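Local coordinates for protein uronate dehydrogenase (Agrobacterium tumefaciens, PDB 3RFX) that catalyses the NAD-dependent oxidation of uronic acids as a Rossmann-fold dehydrogenase of the NAD-dependent epimerase/dehydratase family, at residues A[30-34]-A[60-65]; A[52-58]-A[89-94]; A[65-71]-A[104-109]. The protein carries 1 engineered substitution. All coordinates share one frame; numbering follows the deposited sequence.

Interaction 1. Residues A[30-34]-A[60-65]. With NAD (nicotinamide-adenine-dinucleotide), chain D; PO4 (phosphate ion), chain E.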
loop_
_atom_site.group_PDB
_atom_site.type_symbol
_atom_site.label_atom_id
_atom_site.label_comp_id
_atom_site.label_asym_id
_atom_site.label_seq_id
_atom_site.Cartn_x
_atom_site.Cartn_y
_atom_site.Cartn_z
ATOM N N LEU A 30 36.805 24.277 11.844
ATOM C CA LEU A 30 35.375 24.494 11.943
ATOM C C LEU A 30 35.076 25.955 11.648
ATOM O O LEU A 30 35.570 26.848 12.337
ATOM C CB LEU A 30 34.887 24.130 13.347
ATOM C CG LEU A 30 33.435 23.689 13.515
ATOM C CD1 LEU A 30 33.164 22.448 12.681
ATOM C CD2 LEU A 30 33.152 23.414 14.990
ATOM N N ARG A 31 34.285 26.208 10.611
ATOM C CA ARG A 31 33.857 27.564 10.321
ATOM C C ARG A 31 32.452 27.777 10.861
ATOM O O ARG A 31 31.520 27.073 10.474
ATOM C CB ARG A 31 33.896 27.861 8.821
ATOM C CG ARG A 31 33.431 29.261 8.471
ATOM C CD ARG A 31 33.567 29.538 6.982
ATOM N NE ARG A 31 34.963 29.505 6.551
ATOM C CZ ARG A 31 35.347 29.604 5.282
ATOM N NH1 ARG A 31 34.439 29.727 4.323
ATOM N NH2 ARG A 31 36.636 29.567 4.971
ATOM N N LEU A 32 32.317 28.745 11.763
ATOM C CA LEU A 32 31.041 29.077 12.388
ATOM C C LEU A 32 30.491 30.358 11.790
ATOM O O LEU A 32 31.226 31.333 11.602
ATOM C CB LEU A 32 31.206 29.255 13.906
ATOM C CG LEU A 32 31.632 28.075 14.783
ATOM C CD1 LEU A 32 30.992 26.765 14.305
ATOM C CD2 LEU A 32 33.146 27.939 14.839
ATOM N N ALA A 33 29.197 30.367 11.491
ATOM C CA ALA A 33 28.569 31.557 10.936
ATOM C C ALA A 33 27.232 31.847 11.603
ATOM O O ALA A 33 26.542 30.935 12.062
ATOM C CB ALA A 33 28.389 31.417 9.419
ATOM N N ASP A 34 26.877 33.127 11.658
ATOM C CA ASP A 34 25.573 33.548 12.151
ATOM C C ASP A 34 25.373 35.014 11.804
ATOM O O ASP A 34 26.340 35.728 11.534
ATOM C CB ASP A 34 25.464 33.337 13.665
ATOM C CG ASP A 34 24.016 33.203 14.138
ATOM O OD1 ASP A 34 23.656 32.104 14.592
ATOM O OD2 ASP A 34 23.241 34.182 14.052
ATOM N N ALA A 60 30.823 33.688 0.004
ATOM C CA ALA A 60 32.086 33.698 0.742
ATOM C C ALA A 60 32.060 32.755 1.948
ATOM O O ALA A 60 33.053 32.082 2.256
ATOM C CB ALA A 60 32.434 35.119 1.174
ATOM N N MET A 61 30.916 32.703 2.626
ATOM C CA MET A 61 30.743 31.825 3.777
ATOM C C MET A 61 30.976 30.365 3.390
ATOM O O MET A 61 31.644 29.614 4.103
ATOM C CB MET A 61 29.332 32.001 4.357
ATOM C CG MET A 61 29.056 31.191 5.618
ATOM S SD MET A 61 27.329 31.348 6.119
ATOM C CE MET A 61 26.504 30.772 4.636
ATOM N N VAL A 62 30.433 29.973 2.244
ATOM C CA VAL A 62 30.493 28.576 1.822
ATOM C C VAL A 62 31.829 28.173 1.185
ATOM O O VAL A 62 32.304 27.051 1.373
ATOM C CB VAL A 62 29.312 28.238 0.877
ATOM C CG1 VAL A 62 29.487 26.853 0.252
ATOM C CG2 VAL A 62 27.984 28.323 1.644
ATOM N N ALA A 63 32.429 29.092 0.429
ATOM C CA ALA A 63 33.670 28.804 -0.297
ATOM C C ALA A 63 34.740 28.203 0.608
ATOM O O ALA A 63 35.029 28.731 1.683
ATOM C CB ALA A 63 34.192 30.075 -0.989
ATOM N N GLY A 64 35.318 27.086 0.177
ATOM C CA GLY A 64 36.353 26.421 0.945
ATOM C C GLY A 64 35.869 25.387 1.950
ATOM O O GLY A 64 36.682 24.737 2.608
ATOM N N CYS A 65 34.551 25.219 2.064
ATOM C CA CYS A 65 33.988 24.237 2.990
ATOM C C CYS A 65 33.663 22.911 2.316
ATOM O O CYS A 65 33.148 22.884 1.202
ATOM C CB CYS A 65 32.728 24.795 3.654
ATOM S SG CYS A 65 33.053 26.314 4.594
HETATM P PA NAD D . 17.785 29.293 17.062
HETATM O O1A NAD D . 16.422 30.274 16.675
HETATM O O2A NAD D . 18.082 28.963 18.697
HETATM O O5B NAD D . 19.157 29.365 16.014
HETATM C C5B NAD D . 18.952 30.039 14.824
HETATM C C4B NAD D . 20.126 30.907 14.364
HETATM O O4B NAD D . 20.032 31.303 13.003
HETATM C C3B NAD D . 20.324 32.100 15.190
HETATM O O3B NAD D . 21.405 32.130 16.053
HETATM C C2B NAD D . 19.980 33.240 14.325
HETATM O O2B NAD D . 20.585 34.493 14.620
HETATM C C1B NAD D . 20.251 32.699 12.965
HETATM N N9A NAD D . 19.578 33.368 11.885
HETATM C C8A NAD D . 18.215 33.729 11.816
HETATM N N7A NAD D . 18.039 34.437 10.648
HETATM C C5A NAD D . 19.294 34.541 10.010
HETATM C C6A NAD D . 19.688 35.151 8.805
HETATM N N6A NAD D . 18.728 35.842 8.016
HETATM N N1A NAD D . 21.014 35.087 8.416
HETATM C C2A NAD D . 21.954 34.437 9.187
HETATM N N3A NAD D . 21.559 33.805 10.412
HETATM C C4A NAD D . 20.241 33.879 10.787
HETATM O O3 NAD D . 17.248 27.943 16.499
HETATM P PN NAD D . 17.605 26.499 17.067
HETATM O O1N NAD D . 19.042 26.443 17.555
HETATM O O2N NAD D . 16.673 26.113 18.209
HETATM O O5D NAD D . 17.431 25.471 15.878
HETATM P P PO4 E . 36.037 26.120 -4.645
HETATM O O1 PO4 E . 35.114 27.038 -5.406
HETATM O O2 PO4 E . 35.760 24.691 -5.044
HETATM O O3 PO4 E . 37.465 26.452 -5.011
HETATM O O4 PO4 E . 35.820 26.306 -3.152
HETATM O O HOH W 1 37.538 30.643 2.199
#

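Interaction 2. Residues A[52-58]-A[89-94]. With NAD (nicotinamide-adenine-dinucleotide), chain D.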
loop_
_atom_site.group_PDB
_atom_site.type_symbol
_atom_site.label_atom_id
_atom_site.label_comp_id
_atom_site.label_asym_id
_atom_site.label_seq_id
_atom_site.Cartn_x
_atom_site.Cartn_y
_atom_site.Cartn_z
ATOM N N LEU A 52 22.011 35.461 5.815
ATOM C CA LEU A 52 21.739 34.462 4.774
ATOM C C LEU A 52 21.072 35.076 3.549
ATOM O O LEU A 52 21.110 34.505 2.452
ATOM C CB LEU A 52 20.874 33.325 5.333
ATOM C CG LEU A 52 21.616 32.440 6.339
ATOM C CD1 LEU A 52 20.655 31.592 7.195
ATOM C CD2 LEU A 52 22.628 31.553 5.626
ATOM N N ALA A 53 20.458 36.242 3.732
ATOM C CA ALA A 53 19.756 36.900 2.641
ATOM C C ALA A 53 20.725 37.639 1.712
ATOM O O ALA A 53 20.325 38.148 0.675
ATOM C CB ALA A 53 18.701 37.859 3.187
ATOM N N ASP A 54 21.989 37.700 2.115
ATOM C CA ASP A 54 23.027 38.421 1.379
ATOM C C ASP A 54 23.833 37.428 0.542
ATOM O O ASP A 54 24.709 36.750 1.063
ATOM C CB ASP A 54 23.945 39.147 2.373
ATOM C CG ASP A 54 25.040 39.970 1.689
ATOM O OD1 ASP A 54 25.402 39.679 0.530
ATOM O OD2 ASP A 54 25.547 40.915 2.325
ATOM N N ALA A 55 23.534 37.361 -0.752
ATOM C CA ALA A 55 24.089 36.329 -1.641
ATOM C C ALA A 55 25.614 36.309 -1.707
ATOM O O ALA A 55 26.235 35.243 -1.623
ATOM C CB ALA A 55 23.496 36.463 -3.035
ATOM N N ASN A 56 26.219 37.484 -1.857
ATOM C CA ASN A 56 27.674 37.580 -1.901
ATOM C C ASN A 56 28.307 37.110 -0.605
ATOM O O ASN A 56 29.321 36.418 -0.615
ATOM C CB ASN A 56 28.124 39.012 -2.212
ATOM C CG ASN A 56 27.826 39.422 -3.643
ATOM O OD1 ASN A 56 27.600 38.579 -4.514
ATOM N ND2 ASN A 56 27.829 40.726 -3.892
ATOM N N ALA A 57 27.713 37.488 0.521
ATOM C CA ALA A 57 28.242 37.050 1.805
ATOM C C ALA A 57 28.125 35.530 1.945
ATOM O O ALA A 57 29.052 34.867 2.403
ATOM C CB ALA A 57 27.533 37.760 2.947
ATOM N N VAL A 58 26.982 34.980 1.549
ATOM C CA VAL A 58 26.784 33.533 1.624
ATOM C C VAL A 58 27.788 32.776 0.743
ATOM O O VAL A 58 28.375 31.780 1.166
ATOM C CB VAL A 58 25.332 33.147 1.272
ATOM C CG1 VAL A 58 25.183 31.636 1.233
ATOM C CG2 VAL A 58 24.377 33.747 2.301
ATOM N N ILE A 89 14.730 33.173 0.863
ATOM C CA ILE A 89 15.869 33.792 0.198
ATOM C C ILE A 89 17.171 33.175 0.682
ATOM O O ILE A 89 18.053 32.852 -0.119
ATOM C CB ILE A 89 15.888 35.316 0.435
ATOM C CG1 ILE A 89 14.634 35.947 -0.172
ATOM C CG2 ILE A 89 17.174 35.929 -0.138
ATOM C CD1 ILE A 89 14.406 37.401 0.247
ATOM N N GLY A 90 17.289 32.989 1.995
ATOM C CA GLY A 90 18.483 32.403 2.568
ATOM C C GLY A 90 18.807 31.015 2.042
ATOM O O GLY A 90 19.978 30.677 1.835
ATOM N N LEU A 91 17.777 30.201 1.841
ATOM C CA LEU A 91 17.980 28.844 1.337
ATOM C C LEU A 91 18.432 28.876 -0.117
ATOM O O LEU A 91 19.340 28.157 -0.508
ATOM C CB LEU A 91 16.706 27.996 1.487
ATOM C CG LEU A 91 16.739 27.016 2.662
ATOM C CD1 LEU A 91 17.660 25.826 2.389
ATOM C CD2 LEU A 91 17.166 27.740 3.947
ATOM N N TYR A 92 17.790 29.708 -0.916
ATOM C CA TYR A 92 18.229 29.875 -2.296
ATOM C C TYR A 92 19.718 30.246 -2.345
ATOM O O TYR A 92 20.504 29.619 -3.058
ATOM C CB TYR A 92 17.375 30.912 -3.024
ATOM C CG TYR A 92 17.922 31.260 -4.393
ATOM C CD1 TYR A 92 17.777 30.381 -5.466
ATOM C CD2 TYR A 92 18.611 32.451 -4.604
ATOM C CE1 TYR A 92 18.288 30.690 -6.713
ATOM C CE2 TYR A 92 19.118 32.774 -5.841
ATOM C CZ TYR A 92 18.958 31.886 -6.895
ATOM O OH TYR A 92 19.472 32.198 -8.132
ATOM N N ASN A 93 20.114 31.248 -1.564
ATOM C CA ASN A 93 21.513 31.676 -1.544
ATOM C C ASN A 93 22.470 30.578 -1.095
ATOM O O ASN A 93 23.572 30.438 -1.632
ATOM C CB ASN A 93 21.685 32.923 -0.662
ATOM C CG ASN A 93 21.014 34.144 -1.252
ATOM O OD1 ASN A 93 20.749 34.192 -2.456
ATOM N ND2 ASN A 93 20.731 35.143 -0.409
ATOM N N LEU A 94 22.066 29.799 -0.099
ATOM C CA LEU A 94 22.922 28.722 0.368
ATOM C C LEU A 94 23.132 27.676 -0.733
ATOM O O LEU A 94 24.251 27.205 -0.929
ATOM C CB LEU A 94 22.335 28.035 1.605
ATOM C CG LEU A 94 23.249 26.980 2.230
ATOM C CD1 LEU A 94 24.361 27.653 3.024
ATOM C CD2 LEU A 94 22.446 26.032 3.129
HETATM P PA NAD D . 17.785 29.293 17.062
HETATM O O1A NAD D . 16.422 30.274 16.675
HETATM O O2A NAD D . 18.082 28.963 18.697
HETATM O O5B NAD D . 19.157 29.365 16.014
HETATM C C5B NAD D . 18.952 30.039 14.824
HETATM C C4B NAD D . 20.126 30.907 14.364
HETATM O O4B NAD D . 20.032 31.303 13.003
HETATM C C3B NAD D . 20.324 32.100 15.190
HETATM O O3B NAD D . 21.405 32.130 16.053
HETATM C C2B NAD D . 19.980 33.240 14.325
HETATM O O2B NAD D . 20.585 34.493 14.620
HETATM C C1B NAD D . 20.251 32.699 12.965
HETATM N N9A NAD D . 19.578 33.368 11.885
HETATM C C8A NAD D . 18.215 33.729 11.816
HETATM N N7A NAD D . 18.039 34.437 10.648
HETATM C C5A NAD D . 19.294 34.541 10.010
HETATM C C6A NAD D . 19.688 35.151 8.805
HETATM N N6A NAD D . 18.728 35.842 8.016
HETATM N N1A NAD D . 21.014 35.087 8.416
HETATM C C2A NAD D . 21.954 34.437 9.187
HETATM N N3A NAD D . 21.559 33.805 10.412
HETATM C C4A NAD D . 20.241 33.879 10.787
HETATM O O3 NAD D . 17.248 27.943 16.499
HETATM P PN NAD D . 17.605 26.499 17.067
HETATM O O1N NAD D . 19.042 26.443 17.555
HETATM O O2N NAD D . 16.673 26.113 18.209
HETATM O O5D NAD D . 17.431 25.471 15.878
HETATM O O HOH W 2 24.734 32.759 -2.789
#

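Interaction 3. Residues A[65-71]-A[104-109]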
loop_
_atom_site.group_PDB
_atom_site.type_symbol
_atom_site.label_atom_id
_atom_site.label_comp_id
_atom_site.label_asym_id
_atom_site.label_seq_id
_atom_site.Cartn_x
_atom_site.Cartn_y
_atom_site.Cartn_z
ATOM N N CYS A 65 34.551 25.219 2.064
ATOM C CA CYS A 65 33.988 24.237 2.990
ATOM C C CYS A 65 33.663 22.911 2.316
ATOM O O CYS A 65 33.148 22.884 1.202
ATOM C CB CYS A 65 32.728 24.795 3.654
ATOM S SG CYS A 65 33.053 26.314 4.594
ATOM N N ASP A 66 33.950 21.821 3.019
ATOM C CA ASP A 66 33.759 20.471 2.500
ATOM C C ASP A 66 32.424 19.870 2.929
ATOM O O ASP A 66 32.030 18.813 2.447
ATOM C CB ASP A 66 34.899 19.585 2.986
ATOM C CG ASP A 66 36.249 20.114 2.562
ATOM O OD1 ASP A 66 36.449 20.259 1.337
ATOM O OD2 ASP A 66 37.090 20.415 3.440
ATOM N N GLY A 67 31.738 20.548 3.841
ATOM C CA GLY A 67 30.464 20.074 4.364
ATOM C C GLY A 67 29.751 21.212 5.061
ATOM O O GLY A 67 30.392 22.158 5.531
ATOM N N ILE A 68 28.425 21.133 5.131
ATOM C CA ILE A 68 27.629 22.187 5.758
ATOM C C ILE A 68 26.587 21.575 6.685
ATOM O O ILE A 68 25.841 20.669 6.288
ATOM C CB ILE A 68 26.867 23.036 4.729
ATOM C CG1 ILE A 68 27.815 23.667 3.698
ATOM C CG2 ILE A 68 26.065 24.142 5.427
ATOM C CD1 ILE A 68 27.084 24.446 2.618
ATOM N N VAL A 69 26.549 22.064 7.920
ATOM C CA VAL A 69 25.447 21.770 8.826
ATOM C C VAL A 69 24.653 23.063 8.927
ATOM O O VAL A 69 25.084 24.033 9.557
ATOM C CB VAL A 69 25.935 21.300 10.200
ATOM C CG1 VAL A 69 24.747 21.102 11.154
ATOM C CG2 VAL A 69 26.717 20.000 10.059
ATOM N N HIS A 70 23.510 23.095 8.255
ATOM C CA HIS A 70 22.750 24.326 8.119
ATOM C C HIS A 70 21.687 24.472 9.212
ATOM O O HIS A 70 20.553 24.016 9.049
ATOM C CB HIS A 70 22.096 24.403 6.738
ATOM C CG HIS A 70 21.360 25.680 6.494
ATOM N ND1 HIS A 70 21.904 26.915 6.780
ATOM C CD2 HIS A 70 20.126 25.919 5.991
ATOM C CE1 HIS A 70 21.031 27.857 6.476
ATOM N NE2 HIS A 70 19.947 27.281 5.986
ATOM N N LEU A 71 22.060 25.135 10.304
ATOM C CA LEU A 71 21.156 25.364 11.438
ATOM C C LEU A 71 20.577 26.776 11.420
ATOM O O LEU A 71 19.612 27.082 12.132
ATOM C CB LEU A 71 21.902 25.126 12.746
ATOM C CG LEU A 71 22.578 23.760 12.870
ATOM C CD1 LEU A 71 23.366 23.645 14.160
ATOM C CD2 LEU A 71 21.545 22.632 12.754
ATOM N N PRO A 104 29.364 20.900 -1.564
ATOM C CA PRO A 104 29.611 20.238 -0.284
ATOM C C PRO A 104 28.286 19.660 0.234
ATOM O O PRO A 104 27.244 20.306 0.092
ATOM C CB PRO A 104 30.069 21.393 0.618
ATOM C CG PRO A 104 29.461 22.612 -0.010
ATOM C CD PRO A 104 29.588 22.352 -1.481
ATOM N N ARG A 105 28.335 18.460 0.794
ATOM C CA ARG A 105 27.144 17.799 1.321
ATOM C C ARG A 105 26.520 18.642 2.440
ATOM O O ARG A 105 27.239 19.215 3.263
ATOM C CB ARG A 105 27.531 16.418 1.844
ATOM C CG ARG A 105 26.372 15.560 2.325
ATOM C CD ARG A 105 26.837 14.136 2.572
ATOM N NE ARG A 105 27.114 13.434 1.313
ATOM C CZ ARG A 105 27.563 12.184 1.250
ATOM N NH1 ARG A 105 27.779 11.508 2.367
ATOM N NH2 ARG A 105 27.792 11.605 0.068
ATOM N N ILE A 106 25.187 18.697 2.466
ATOM C CA ILE A 106 24.456 19.532 3.420
ATOM C C ILE A 106 23.597 18.715 4.388
ATOM O O ILE A 106 22.866 17.813 3.971
ATOM C CB ILE A 106 23.546 20.517 2.678
ATOM C CG1 ILE A 106 24.395 21.473 1.830
ATOM C CG2 ILE A 106 22.643 21.304 3.658
ATOM C CD1 ILE A 106 23.598 22.221 0.798
ATOM N N VAL A 107 23.710 19.008 5.679
ATOM C CA VAL A 107 22.703 18.552 6.644
ATOM C C VAL A 107 21.773 19.739 6.870
ATOM O O VAL A 107 22.185 20.762 7.414
ATOM C CB VAL A 107 23.327 18.089 7.979
ATOM C CG1 VAL A 107 22.235 17.754 9.018
ATOM C CG2 VAL A 107 24.216 16.877 7.768
ATOM N N PHE A 108 20.531 19.626 6.412
ATOM C CA PHE A 108 19.566 20.708 6.543
ATOM C C PHE A 108 18.699 20.511 7.786
ATOM O O PHE A 108 18.105 19.454 7.963
ATOM C CB PHE A 108 18.674 20.759 5.301
ATOM C CG PHE A 108 17.546 21.751 5.391
ATOM C CD1 PHE A 108 17.777 23.058 5.796
ATOM C CD2 PHE A 108 16.254 21.386 5.042
ATOM C CE1 PHE A 108 16.741 23.981 5.860
ATOM C CE2 PHE A 108 15.208 22.307 5.107
ATOM C CZ PHE A 108 15.456 23.604 5.508
ATOM N N ALA A 109 18.632 21.528 8.642
ATOM C CA ALA A 109 17.705 21.498 9.775
ATOM C C ALA A 109 16.290 21.804 9.298
ATOM O O ALA A 109 15.872 22.959 9.278
ATOM C CB ALA A 109 18.128 22.507 10.842
#

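Interaction 1. Residues A[30-34]-A[60-65]
Arg31 NH1 is gripped by two backbone carbonyls where helix 55-62 ends: it donates to Met61 O over 2.8 Å and to Ala63 O over 2.9 Å. Met61 O lies in the guanidinium plane, yet NH1 stands above the plane of that carbonyl, 53° out of it; Ala63 O is met more nearly in line, with a C=O...N angle of 154°, but is itself tilted from the guanidinium plane. Each bond is thus compromised at one end. The side chain stays extended to CD (chi1 179°) and bends at chi3, which turns NH1 toward Met61 O and toward Ala63 O in the type II turn of Val62 to Cys65. Cys65 SG lies over one face of the guanidinium, 3.7 Å from NH1. A water joins Arg31 NH2 to Ala63 O. Farther along the strand, Ala33 CB packs on Met61 SD at 3.5 Å. At the strand's end Asp34 receives both hydroxyls of the NAD adenosine ribose, O3B on OD1 and O2B on OD2, each at 2.7 Å; an acid at the end of the second strand is characteristic of NAD-binding Rossmann folds. Carbonyls at a helix C-terminus carry the negative end of its dipole, so cationic Arg31 probably gains electrostatically there, while the salt bridge from NE to Glu46 on strand 45-49 would offset part of its charge.

Interaction 2. Residues A[52-58]-A[89-94]
Asn93, Leu52 and Val58 bury the most surface here, and the carboxamide of Asn93 makes the direct polar link. Its ND2 donates to Leu52 O over 3.0 Å, with an N-H...O angle of 165°; the donor lies in the carbonyl plane on a lone pair, and the acceptor lies close to the amide plane, so both flat groups are well placed for the bond. Ala53 O is also near, 3.2 Å from ND2. On the other branch of the amide, OD1 rests against Ala55 CB at 3.6 Å. Leu52 O takes a second approach from Gly90, whose CA-H points at it with an angle of 160° at the hydrogen. The backbones come close at this point, where Gly90 brings no side chain and its CA packs 3.8 Å from Leu52 CB. Val58 crosses the Asn93 side chain at about a right angle; CG1, anti to its backbone N (chi1 175°), reaches 3.5 Å from Asn93 O, and CG2 meets Asn93 CB. A water donates to both Ala55 O and Asn93 O, bridging the helices. Asp54 caps helix 55-62 through OD1, which accepts from Ala57 N. Leu52 also meets the cofactor: its N donates to N1A of the NAD adenine at 2.8 Å, and its CG lies 3.4 Å from the same atom. Leu52 is thus held to helix 80-100 through its carbonyl while its N-H bonds to the adenine, consistent with Asn93 acting as a second-shell residue of the NAD pocket.

Interaction 3. Residues A[65-71]-A[104-109]
With CG anti to the backbone N in both His70 (chi1 -177°) and Phe108 (chi1 174°), the two side chains leave neighbouring strands alongside each other on one face of the sheet. Their rings meet edge to edge, His70 CD2 lying 3.7 Å from Phe108 CD1, each near the plane of the other ring. On the same face, Ile68 and Ile106 also lie alongside, CD1 to CG1 at 4.1 Å, and Ile68 CD1 touches Pro104 CG. The opposite face carries Val69 and Val107, covered by Phe193 of helix 182-194. Between the faces runs a parallel ladder, its strand axes 4.7 Å apart and 5° from parallel. Ile68 N bonds to Arg105 O, Val107 N to Ile68 O at 2.8 Å, and His70 N to Val107 O at 2.8 Å; the last rung, Ala109 N to His70 O, is longer at 3.2 Å. Strand 67-70, helix 80-100 and strand 105-111 form a beta-alpha-beta crossover, the helix packing over His70 through Leu91 and Leu94. The buried His70 ring is satisfied at ND1 by Thr9 OG1, a bond that probably fixes its rotation while Leu52, Leu91 and Leu94 pack against it.

Interaction 3 is the core contact, a regular backbone ladder with largely apolar faces; interactions 1 and 2 lie farther from the chain's centre and are partly buried, relying on side-chain-to-carbonyl bonds with bridging waters. Both outer contacts use helix 55-62, the first at its C-terminal end through a charged guanidinium, the second just before its N-terminal start, where a neutral amide meets Leu52 O. Both also reach NAD, at the ribose and the adenine respectively. Cys65 belongs to interactions 1 and 3, leading from the helix end into strand 67-70. Packing closes the set: Met61 CE meets Leu94 CD1, Val62 CG2 meets Ile68 CD1, and Leu91 CD2 approaches His70 NE2.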